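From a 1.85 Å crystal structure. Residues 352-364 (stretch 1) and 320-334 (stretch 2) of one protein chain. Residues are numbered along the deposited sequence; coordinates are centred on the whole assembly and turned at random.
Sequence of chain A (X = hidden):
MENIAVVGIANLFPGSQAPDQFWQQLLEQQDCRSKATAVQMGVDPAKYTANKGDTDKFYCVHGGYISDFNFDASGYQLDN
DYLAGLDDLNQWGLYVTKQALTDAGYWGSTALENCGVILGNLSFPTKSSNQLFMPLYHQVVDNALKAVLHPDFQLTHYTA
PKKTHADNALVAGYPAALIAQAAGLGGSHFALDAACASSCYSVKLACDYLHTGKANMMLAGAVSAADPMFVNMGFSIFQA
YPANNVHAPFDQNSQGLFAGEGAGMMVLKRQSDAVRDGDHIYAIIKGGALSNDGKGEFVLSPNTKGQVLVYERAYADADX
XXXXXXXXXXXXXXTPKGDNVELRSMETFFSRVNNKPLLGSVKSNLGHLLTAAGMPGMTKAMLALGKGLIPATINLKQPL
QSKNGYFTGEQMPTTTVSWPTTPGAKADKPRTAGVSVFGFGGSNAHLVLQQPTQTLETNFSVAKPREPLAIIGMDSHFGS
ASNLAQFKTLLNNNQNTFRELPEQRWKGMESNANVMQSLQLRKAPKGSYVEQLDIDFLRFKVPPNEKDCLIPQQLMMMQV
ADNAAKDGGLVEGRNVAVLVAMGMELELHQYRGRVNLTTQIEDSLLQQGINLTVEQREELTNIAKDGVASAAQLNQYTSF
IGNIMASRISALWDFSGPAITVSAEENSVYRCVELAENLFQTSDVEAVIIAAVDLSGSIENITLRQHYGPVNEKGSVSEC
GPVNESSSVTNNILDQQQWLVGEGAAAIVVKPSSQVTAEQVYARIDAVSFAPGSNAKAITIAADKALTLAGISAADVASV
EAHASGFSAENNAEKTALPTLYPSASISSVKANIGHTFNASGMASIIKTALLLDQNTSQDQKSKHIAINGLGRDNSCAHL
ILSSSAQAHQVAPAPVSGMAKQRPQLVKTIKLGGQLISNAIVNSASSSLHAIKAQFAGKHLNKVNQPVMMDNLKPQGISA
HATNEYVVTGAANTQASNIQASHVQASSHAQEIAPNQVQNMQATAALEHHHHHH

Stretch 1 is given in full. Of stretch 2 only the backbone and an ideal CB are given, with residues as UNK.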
ATOM      1  N   ARG A 352      26.756 -24.562   2.937  1.00 30.71           N
ATOM      2  CA  ARG A 352      27.683 -24.290   4.036  1.00 32.90           C
ATOM      3  C   ARG A 352      27.529 -25.287   5.176  1.00 33.38           C
ATOM      4  O   ARG A 352      28.467 -25.480   5.962  1.00 35.61           O
ATOM      5  CB  ARG A 352      27.468 -22.872   4.583  1.00 30.01           C
ATOM      6  CG  ARG A 352      27.728 -21.770   3.592  1.00 29.76           C
ATOM      7  CD  ARG A 352      27.207 -20.418   4.098  1.00 31.70           C
ATOM      8  NE  ARG A 352      27.435 -19.379   3.096  1.00 28.53           N
ATOM      9  CZ  ARG A 352      27.034 -18.117   3.208  1.00 31.83           C
ATOM     10  NH1 ARG A 352      26.378 -17.716   4.294  1.00 30.44           N
ATOM     11  NH2 ARG A 352      27.306 -17.257   2.240  1.00 27.76           N
ATOM     12  N   VAL A 353      26.351 -25.890   5.316  1.00 31.18           N
ATOM     13  CA  VAL A 353      26.086 -26.877   6.349  1.00 32.07           C
ATOM     14  C   VAL A 353      25.775 -28.240   5.755  1.00 33.13           C
ATOM     15  O   VAL A 353      25.377 -29.149   6.479  1.00 37.80           O
ATOM     16  CB  VAL A 353      24.952 -26.417   7.285  1.00 35.03           C
ATOM     17  CG1 VAL A 353      25.396 -25.199   8.098  1.00 34.55           C
ATOM     18  CG2 VAL A 353      23.678 -26.114   6.481  1.00 31.30           C
ATOM     19  N   ASN A 354      25.936 -28.387   4.443  1.00 32.72           N
ATOM     20  CA  ASN A 354      25.706 -29.650   3.744  1.00 36.65           C
ATOM     21  C   ASN A 354      24.292 -30.178   3.957  1.00 37.27           C
ATOM     22  O   ASN A 354      24.080 -31.374   4.165  1.00 32.14           O
ATOM     23  CB  ASN A 354      26.742 -30.695   4.147  1.00 40.80           C
ATOM     24  CG  ASN A 354      27.753 -30.916   3.069  1.00 47.48           C
ATOM     25  OD1 ASN A 354      27.400 -31.286   1.942  1.00 46.57           O
ATOM     26  ND2 ASN A 354      29.021 -30.660   3.383  1.00 49.45           N
ATOM     27  N   ASN A 355      23.309 -29.286   3.872  1.00 31.54           N
ATOM     28  CA  ASN A 355      21.911 -29.664   3.979  1.00 32.83           C
ATOM     29  C   ASN A 355      21.215 -29.479   2.633  1.00 29.22           C
ATOM     30  O   ASN A 355      21.503 -28.538   1.888  1.00 29.71           O
ATOM     31  CB  ASN A 355      21.225 -28.844   5.076  1.00 32.51           C
ATOM     32  CG  ASN A 355      19.805 -29.301   5.352  1.00 33.40           C
ATOM     33  OD1 ASN A 355      19.404 -30.409   4.981  1.00 32.18           O
ATOM     34  ND2 ASN A 355      19.031 -28.437   6.010  1.00 27.64           N
ATOM     35  N   LYS A 356      20.303 -30.387   2.315  1.00 31.45           N
ATOM     36  CA  LYS A 356      19.540 -30.334   1.071  1.00 29.55           C
ATOM     37  C   LYS A 356      18.077 -30.509   1.426  1.00 31.59           C
ATOM     38  O   LYS A 356      17.502 -31.587   1.226  1.00 27.16           O
ATOM     39  CB  LYS A 356      19.996 -31.407   0.081  1.00 32.95           C
ATOM     40  CG  LYS A 356      21.405 -31.210  -0.402  1.00 33.04           C
ATOM     41  CD  LYS A 356      21.727 -32.191  -1.517  1.00 33.34           C
ATOM     42  CE  LYS A 356      23.073 -31.886  -2.118  1.00 33.68           C
ATOM     43  NZ  LYS A 356      23.111 -32.312  -3.533  1.00 38.04           N
ATOM     44  N   PRO A 357      17.440 -29.471   1.965  1.00 27.77           N
ATOM     45  CA  PRO A 357      16.028 -29.593   2.324  1.00 27.18           C
ATOM     46  C   PRO A 357      15.170 -29.838   1.093  1.00 22.57           C
ATOM     47  O   PRO A 357      15.525 -29.479  -0.034  1.00 25.87           O
ATOM     48  CB  PRO A 357      15.698 -28.240   2.984  1.00 26.24           C
ATOM     49  CG  PRO A 357      16.722 -27.299   2.472  1.00 30.29           C
ATOM     50  CD  PRO A 357      17.980 -28.131   2.257  1.00 29.40           C
ATOM     51  N   LEU A 358      14.022 -30.468   1.329  1.00 25.74           N
ATOM     52  CA  LEU A 358      12.999 -30.564   0.298  1.00 24.69           C
ATOM     53  C   LEU A 358      12.496 -29.167  -0.044  1.00 27.71           C
ATOM     54  O   LEU A 358      12.555 -28.256   0.783  1.00 24.04           O
ATOM     55  CB  LEU A 358      11.841 -31.443   0.774  1.00 26.53           C
ATOM     56  CG  LEU A 358      12.243 -32.897   1.046  1.00 28.82           C
ATOM     57  CD1 LEU A 358      11.034 -33.763   1.338  1.00 24.60           C
ATOM     58  CD2 LEU A 358      13.053 -33.439  -0.138  1.00 26.97           C
ATOM     59  N   LEU A 359      12.010 -29.000  -1.278  1.00 25.73           N
ATOM     60  CA  LEU A 359      11.598 -27.697  -1.790  1.00 24.98           C
ATOM     61  C   LEU A 359      10.242 -27.806  -2.470  1.00 28.88           C
ATOM     62  O   LEU A 359       9.907 -28.838  -3.055  1.00 24.66           O
ATOM     63  CB  LEU A 359      12.606 -27.138  -2.793  1.00 25.68           C
ATOM     64  CG  LEU A 359      14.100 -27.152  -2.491  1.00 27.89           C
ATOM     65  CD1 LEU A 359      14.857 -26.793  -3.772  1.00 25.16           C
ATOM     66  CD2 LEU A 359      14.436 -26.173  -1.373  1.00 24.06           C
ATOM     67  N   GLY A 360       9.461 -26.721  -2.414  1.00 21.73           N
ATOM     68  CA  GLY A 360       8.135 -26.778  -3.005  1.00 22.34           C
ATOM     69  C   GLY A 360       7.589 -25.384  -3.229  1.00 27.93           C
ATOM     70  O   GLY A 360       8.119 -24.403  -2.698  1.00 20.87           O
ATOM     71  N   SER A 361       6.514 -25.310  -4.025  1.00 23.83           N
ATOM     72  CA  SER A 361       5.852 -24.034  -4.316  1.00 24.91           C
ATOM     73  C   SER A 361       4.361 -24.217  -4.562  1.00 24.20           C
ATOM     74  O   SER A 361       3.960 -24.829  -5.558  1.00 23.54           O
ATOM     75  CB  SER A 361       6.472 -23.350  -5.526  1.00 22.77           C
ATOM     76  OG  SER A 361       5.873 -22.071  -5.689  1.00 25.58           O
ATOM     77  N   VAL A 362       3.546 -23.637  -3.679  1.00 21.63           N
ATOM     78  CA  VAL A 362       2.099 -23.607  -3.851  1.00 21.62           C
ATOM     79  C   VAL A 362       1.663 -22.639  -4.947  1.00 21.01           C
ATOM     80  O   VAL A 362       0.481 -22.610  -5.316  1.00 20.41           O
ATOM     81  CB  VAL A 362       1.449 -23.243  -2.497  1.00 21.46           C
ATOM     82  CG1 VAL A 362       1.630 -21.750  -2.203  1.00 22.79           C
ATOM     83  CG2 VAL A 362      -0.031 -23.626  -2.459  1.00 21.99           C
ATOM     84  N   LYS A 363       2.580 -21.834  -5.490  1.00 18.82           N
ATOM     85  CA  LYS A 363       2.215 -21.053  -6.665  1.00 19.63           C
ATOM     86  C   LYS A 363       1.858 -21.950  -7.845  1.00 23.85           C
ATOM     87  O   LYS A 363       1.115 -21.525  -8.745  1.00 22.45           O
ATOM     88  CB  LYS A 363       3.355 -20.089  -7.021  1.00 22.29           C
ATOM     89  CG  LYS A 363       3.615 -19.057  -5.899  1.00 21.27           C
ATOM     90  CD  LYS A 363       4.494 -17.931  -6.374  1.00 22.82           C
ATOM     91  CE  LYS A 363       4.641 -16.820  -5.318  1.00 25.33           C
ATOM     92  NZ  LYS A 363       5.312 -17.299  -4.094  1.00 22.94           N
ATOM     93  N   SER A 364       2.350 -23.192  -7.844  1.00 20.88           N
ATOM     94  CA  SER A 364       1.992 -24.126  -8.909  1.00 22.65           C
ATOM     95  C   SER A 364       0.491 -24.393  -8.922  1.00 22.55           C
ATOM     96  O   SER A 364      -0.119 -24.467  -9.999  1.00 24.14           O
ATOM     97  CB  SER A 364       2.780 -25.439  -8.756  1.00 22.26           C
ATOM     98  OG  SER A 364       2.454 -26.146  -7.559  1.00 23.27           O
ATOM     99  N   UNK A 320      18.572 -21.097  15.145  1.00 31.83           N
ATOM    100  CA  UNK A 320      18.346 -22.436  14.616  1.00 31.67           C
ATOM    101  C   UNK A 320      19.467 -22.760  13.642  1.00 32.02           C
ATOM    102  O   UNK A 320      19.789 -21.952  12.763  1.00 28.27           O
ATOM    103  CB  UNK A 320      16.979 -22.545  13.938  1.00 31.67           C
ATOM    104  N   UNK A 321      20.058 -23.933  13.802  1.00 33.00           N
ATOM    105  CA  UNK A 321      21.074 -24.401  12.866  1.00 30.35           C
ATOM    106  C   UNK A 321      20.449 -24.680  11.503  1.00 27.19           C
ATOM    107  O   UNK A 321      19.516 -25.492  11.409  1.00 28.70           O
ATOM    108  CB  UNK A 321      21.765 -25.656  13.403  1.00 30.35           C
ATOM    109  N   UNK A 322      20.934 -24.059  10.430  1.00 29.57           N
ATOM    110  CA  UNK A 322      20.366 -24.328   9.098  1.00 29.39           C
ATOM    111  C   UNK A 322      20.496 -25.779   8.658  1.00 31.60           C
ATOM    112  O   UNK A 322      19.845 -26.163   7.672  1.00 30.19           O
ATOM    113  CB  UNK A 322      21.043 -23.433   8.059  1.00 29.39           C
ATOM    114  N   UNK A 323      21.323 -26.584   9.345  1.00 31.78           N
ATOM    115  CA  UNK A 323      21.391 -28.024   9.098  1.00 29.37           C
ATOM    116  C   UNK A 323      20.090 -28.734   9.407  1.00 31.86           C
ATOM    117  O   UNK A 323      19.860 -29.830   8.890  1.00 33.04           O
ATOM    118  CB  UNK A 323      22.517 -28.645   9.927  1.00 29.37           C
ATOM    119  N   UNK A 324      19.252 -28.159  10.258  1.00 29.72           N
ATOM    120  CA  UNK A 324      18.058 -28.838  10.741  1.00 33.39           C
ATOM    121  C   UNK A 324      16.822 -28.577   9.881  1.00 29.67           C
ATOM    122  O   UNK A 324      15.775 -29.188  10.128  1.00 31.99           O
ATOM    123  CB  UNK A 324      17.775 -28.409  12.182  1.00 33.39           C
ATOM    124  N   UNK A 325      16.917 -27.713   8.871  1.00 31.93           N
ATOM    125  CA  UNK A 325      15.754 -27.370   8.053  1.00 27.78           C
ATOM    126  C   UNK A 325      15.428 -28.518   7.107  1.00 27.74           C
ATOM    127  O   UNK A 325      16.270 -28.939   6.306  1.00 31.26           O
ATOM    128  CB  UNK A 325      16.003 -26.082   7.265  1.00 27.78           C
ATOM    129  N   UNK A 326      14.187 -28.992   7.159  1.00 25.10           N
ATOM    130  CA  UNK A 326      13.767 -30.153   6.378  1.00 27.48           C
ATOM    131  C   UNK A 326      13.099 -29.790   5.063  1.00 28.09           C
ATOM    132  O   UNK A 326      13.185 -30.562   4.099  1.00 25.07           O
ATOM    133  CB  UNK A 326      12.811 -31.013   7.207  1.00 27.48           C
ATOM    134  N   UNK A 327      12.415 -28.649   5.010  1.00 22.35           N
ATOM    135  CA  UNK A 327      11.580 -28.302   3.872  1.00 21.52           C
ATOM    136  C   UNK A 327      11.552 -26.785   3.779  1.00 22.69           C
ATOM    137  O   UNK A 327      11.518 -26.113   4.809  1.00 21.74           O
ATOM    138  CB  UNK A 327      10.171 -28.883   4.005  1.00 21.52           C
ATOM    139  N   UNK A 328      11.566 -26.256   2.560  1.00 21.95           N
ATOM    140  CA  UNK A 328      11.427 -24.818   2.342  1.00 24.41           C
ATOM    141  C   UNK A 328      10.308 -24.581   1.338  1.00 24.92           C
ATOM    142  O   UNK A 328      10.340 -25.118   0.221  1.00 19.42           O
ATOM    143  CB  UNK A 328      12.739 -24.202   1.852  1.00 24.41           C
ATOM    144  N   UNK A 329       9.333 -23.768   1.722  1.00 23.89           N
ATOM    145  CA  UNK A 329       8.317 -23.325   0.780  1.00 23.15           C
ATOM    146  C   UNK A 329       8.898 -22.117   0.064  1.00 24.44           C
ATOM    147  O   UNK A 329       9.145 -21.071   0.684  1.00 22.04           O
ATOM    148  CB  UNK A 329       6.993 -22.995   1.473  1.00 23.15           C
ATOM    149  N   UNK A 330       9.192 -22.284  -1.221  1.00 20.87           N
ATOM    150  CA  UNK A 330       9.972 -21.303  -1.959  1.00 26.39           C
ATOM    151  C   UNK A 330       9.098 -20.220  -2.558  1.00 23.18           C
ATOM    152  O   UNK A 330       7.878 -20.368  -2.700  1.00 23.62           O
ATOM    153  CB  UNK A 330      10.777 -21.990  -3.064  1.00 26.39           C
ATOM    154  N   UNK A 331       9.757 -19.130  -2.946  1.00 21.21           N
ATOM    155  CA  UNK A 331       9.066 -18.050  -3.638  1.00 24.14           C
ATOM    156  C   UNK A 331       8.681 -18.457  -5.062  1.00 27.84           C
ATOM    157  O   UNK A 331       7.630 -18.028  -5.562  1.00 24.98           O
ATOM    158  CB  UNK A 331       9.943 -16.797  -3.667  1.00 24.14           C
ATOM    159  N   UNK A 332       9.503 -19.311  -5.699  1.00 24.43           N
ATOM    160  CA  UNK A 332       9.369 -19.819  -7.071  1.00 26.45           C
ATOM    161  C   UNK A 332       8.046 -19.535  -7.774  1.00 24.72           C
ATOM    162  O   UNK A 332       7.060 -20.248  -7.566  1.00 23.39           O
ATOM    163  CB  UNK A 332       9.583 -21.334  -7.056  1.00 26.45           C
ATOM    164  N   UNK A 333       8.029 -18.534  -8.650  1.00 25.32           N
ATOM    165  CA  UNK A 333       6.810 -18.131  -9.334  1.00 22.95           C
ATOM    166  C   UNK A 333       6.630 -18.796 -10.685  1.00 25.76           C
ATOM    167  O   UNK A 333       5.551 -18.672 -11.267  1.00 27.28           O
ATOM    168  CB  UNK A 333       6.797 -16.611  -9.512  1.00 22.95           C
ATOM    169  N   UNK A 334       7.663 -19.447 -11.218  1.00 26.15           N
ATOM    170  CA  UNK A 334       7.649 -19.925 -12.587  1.00 24.21           C
ATOM    171  C   UNK A 334       8.415 -19.052 -13.557  1.00 27.30           C
ATOM    172  O   UNK A 334       8.663 -19.483 -14.693  1.00 25.95           O
ATOM    173  CB  UNK A 334       6.202 -20.055 -13.066  1.00 24.21           C
TER

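Position 320 has nothing of stretch 1 within reach of its CB, so almost any residue would serve; it is Val 320. At 321 the CB points sideways and phi/psi is extended, just before a helical turn at 322-324, where a short acceptor could hold the amide of 323. Asp 321 does so: Asp 321 OD1 accepts from the backbone N of 323 at 2.9 Å.

Position 322 has a phi of -61°, which proline tolerates, and its CB would lie 4.1 Å from Val 353 CG2, so a compact apolar residue suits. It is Pro 322, whose ring packs on that methyl while its carbonyl O accepts from Asn 355 ND2 at 2.9 Å. At 323 the CB points sideways, 4.2 Å from Val 353 CB and 5.0 Å from Asn 355 CB, favouring something small. Ser 323 fits, its OG 3.3 Å from Val 353 CB and donating to Asp 321 OD1 at 2.7 Å. The CB of 324 points away, leaving the choice to its own chain; Thr 324 OG1 donates to Asp 321 O at 2.7 Å.

At 325 the backbone matters first: its O accepts from Asn 355 ND2 at 2.8 Å, so one amide group ties together both ends of the turn. The CB, sideways and 4.8 Å from Pro 357 CB, would suit an aliphatic residue, and Val 325 sets CG1 4.4 Å from Pro 357 CB. Position 326 points away and permits polar residues; Asp 326 contributes its carbonyl O, which accepts from Leu 358 N at 2.9 Å and opens the parallel ladder.

Position 327 shares a sheet face with Leu 358 and Gly 360. Because Gly 360 has no side chain, there is room for a long, flat one reaching along that face. Tyr 327 takes it: CD1 lies 3.8 Å from Leu 358 CB, and OH comes within 3.3 Å of Gly 360 CA, where a CB on the glycine would clash with OH. Position 328 turns to the other face, beside Leu 359 and near Pro 357, and calls for a branched or long aliphatic. Ile 328 answers with CD1 3.6 Å from Pro 357 CG, while its N donates to Leu 358 O at 2.9 Å.

At 329 the CB returns to the glycine's face, and the free amide of Val 362 lies ahead, inviting an acceptor on a flexible arm; Gln or Glu could reach. Glu 329 OE2 accepts from Val 362 N at 2.8 Å, and OE1 accepts from Tyr 327 OH at 2.8 Å.

Position 330, sideways near Leu 359, suits a small, apolar side chain. Cys 330 places SG 4.1 Å from Leu 359 CD2. The CB of 331 points away, yet Lys 363 NZ is 4.7 Å from it, so a polar group is plausible; His 331 ND1 shares a water with that amine. At 332 a CB 4.0 Å from Ser 361 CB favours a small residue, Ala 332. At 333 CA-to-CB points away overall, yet the CB lies 4.1 Å from Lys 363 CD, so a small or branched side chain suits; Thr 333 rests CG2 3.8 Å from Lys 363 CD. At 334 a phi of 101° would jam any CB against the preceding carbonyl O, demanding Gly 334.

Stretch 2, residues 320-334: VDPSTVDYIECHATG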
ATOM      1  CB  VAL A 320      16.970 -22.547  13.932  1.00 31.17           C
ATOM      2  CG1 VAL A 320      16.928 -23.708  12.964  1.00 27.94           C
ATOM      3  CG2 VAL A 320      15.882 -22.678  14.975  1.00 33.59           C
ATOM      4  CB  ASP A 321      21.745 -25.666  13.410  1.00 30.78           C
ATOM      5  CG  ASP A 321      23.006 -26.041  12.643  1.00 36.68           C
ATOM      6  OD1 ASP A 321      23.099 -25.736  11.437  1.00 33.64           O
ATOM      7  OD2 ASP A 321      23.913 -26.659  13.243  1.00 43.96           O
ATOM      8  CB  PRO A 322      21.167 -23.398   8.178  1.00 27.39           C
ATOM      9  CG  PRO A 322      21.764 -22.371   9.072  1.00 30.12           C
ATOM     10  CD  PRO A 322      21.948 -22.993  10.412  1.00 26.64           C
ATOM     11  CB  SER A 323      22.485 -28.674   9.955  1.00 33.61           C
ATOM     12  OG  SER A 323      23.679 -27.919   9.921  1.00 38.87           O
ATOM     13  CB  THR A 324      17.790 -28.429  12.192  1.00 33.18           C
ATOM     14  OG1 THR A 324      17.464 -27.035  12.239  1.00 36.43           O
ATOM     15  CG2 THR A 324      19.040 -28.669  13.042  1.00 36.32           C
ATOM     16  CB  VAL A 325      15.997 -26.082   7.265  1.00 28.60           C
ATOM     17  CG1 VAL A 325      14.745 -25.730   6.471  1.00 28.69           C
ATOM     18  CG2 VAL A 325      16.393 -24.976   8.201  1.00 27.64           C
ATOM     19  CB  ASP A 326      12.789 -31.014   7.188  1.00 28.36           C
ATOM     20  CG  ASP A 326      13.353 -31.418   8.531  1.00 32.75           C
ATOM     21  OD1 ASP A 326      14.485 -31.938   8.559  1.00 34.07           O
ATOM     22  OD2 ASP A 326      12.676 -31.198   9.555  1.00 31.54           O
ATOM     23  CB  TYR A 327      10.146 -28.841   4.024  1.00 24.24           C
ATOM     24  CG  TYR A 327       9.212 -28.340   2.945  1.00 26.52           C
ATOM     25  CD1 TYR A 327       9.250 -28.878   1.666  1.00 24.76           C
ATOM     26  CD2 TYR A 327       8.302 -27.314   3.197  1.00 25.96           C
ATOM     27  CE1 TYR A 327       8.412 -28.417   0.668  1.00 26.74           C
ATOM     28  CE2 TYR A 327       7.456 -26.854   2.207  1.00 24.27           C
ATOM     29  CZ  TYR A 327       7.511 -27.406   0.945  1.00 27.83           C
ATOM     30  OH  TYR A 327       6.673 -26.941  -0.056  1.00 29.43           O
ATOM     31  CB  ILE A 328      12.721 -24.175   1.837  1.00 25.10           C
ATOM     32  CG1 ILE A 328      13.829 -24.324   2.875  1.00 28.82           C
ATOM     33  CG2 ILE A 328      12.489 -22.700   1.500  1.00 24.40           C
ATOM     34  CD1 ILE A 328      15.170 -24.017   2.318  1.00 32.48           C
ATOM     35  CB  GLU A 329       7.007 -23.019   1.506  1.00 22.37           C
ATOM     36  CG  GLU A 329       5.945 -22.315   0.639  1.00 24.17           C
ATOM     37  CD  GLU A 329       5.371 -23.184  -0.486  1.00 28.59           C
ATOM     38  OE1 GLU A 329       5.473 -24.442  -0.441  1.00 22.92           O
ATOM     39  OE2 GLU A 329       4.798 -22.584  -1.422  1.00 28.72           O
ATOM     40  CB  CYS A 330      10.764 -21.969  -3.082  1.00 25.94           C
ATOM     41  SG  CYS A 330      11.970 -23.137  -2.438  1.00 27.42           S
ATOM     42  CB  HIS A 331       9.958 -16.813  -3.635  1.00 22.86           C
ATOM     43  CG  HIS A 331       9.466 -15.716  -4.523  1.00 26.80           C
ATOM     44  ND1 HIS A 331       8.346 -14.971  -4.224  1.00 27.49           N
ATOM     45  CD2 HIS A 331       9.935 -15.243  -5.702  1.00 26.40           C
ATOM     46  CE1 HIS A 331       8.145 -14.083  -5.183  1.00 26.11           C
ATOM     47  NE2 HIS A 331       9.094 -14.227  -6.091  1.00 30.20           N
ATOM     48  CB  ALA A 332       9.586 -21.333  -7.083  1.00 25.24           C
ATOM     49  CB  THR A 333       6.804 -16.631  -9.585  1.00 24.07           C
ATOM     50  OG1 THR A 333       7.872 -16.331 -10.494  1.00 24.61           O
ATOM     51  CG2 THR A 333       6.978 -15.854  -8.289  1.00 27.99           C
TER
HETATM   52  O   HOH W   1       6.022 -14.648  -3.006  1.00 27.39           O
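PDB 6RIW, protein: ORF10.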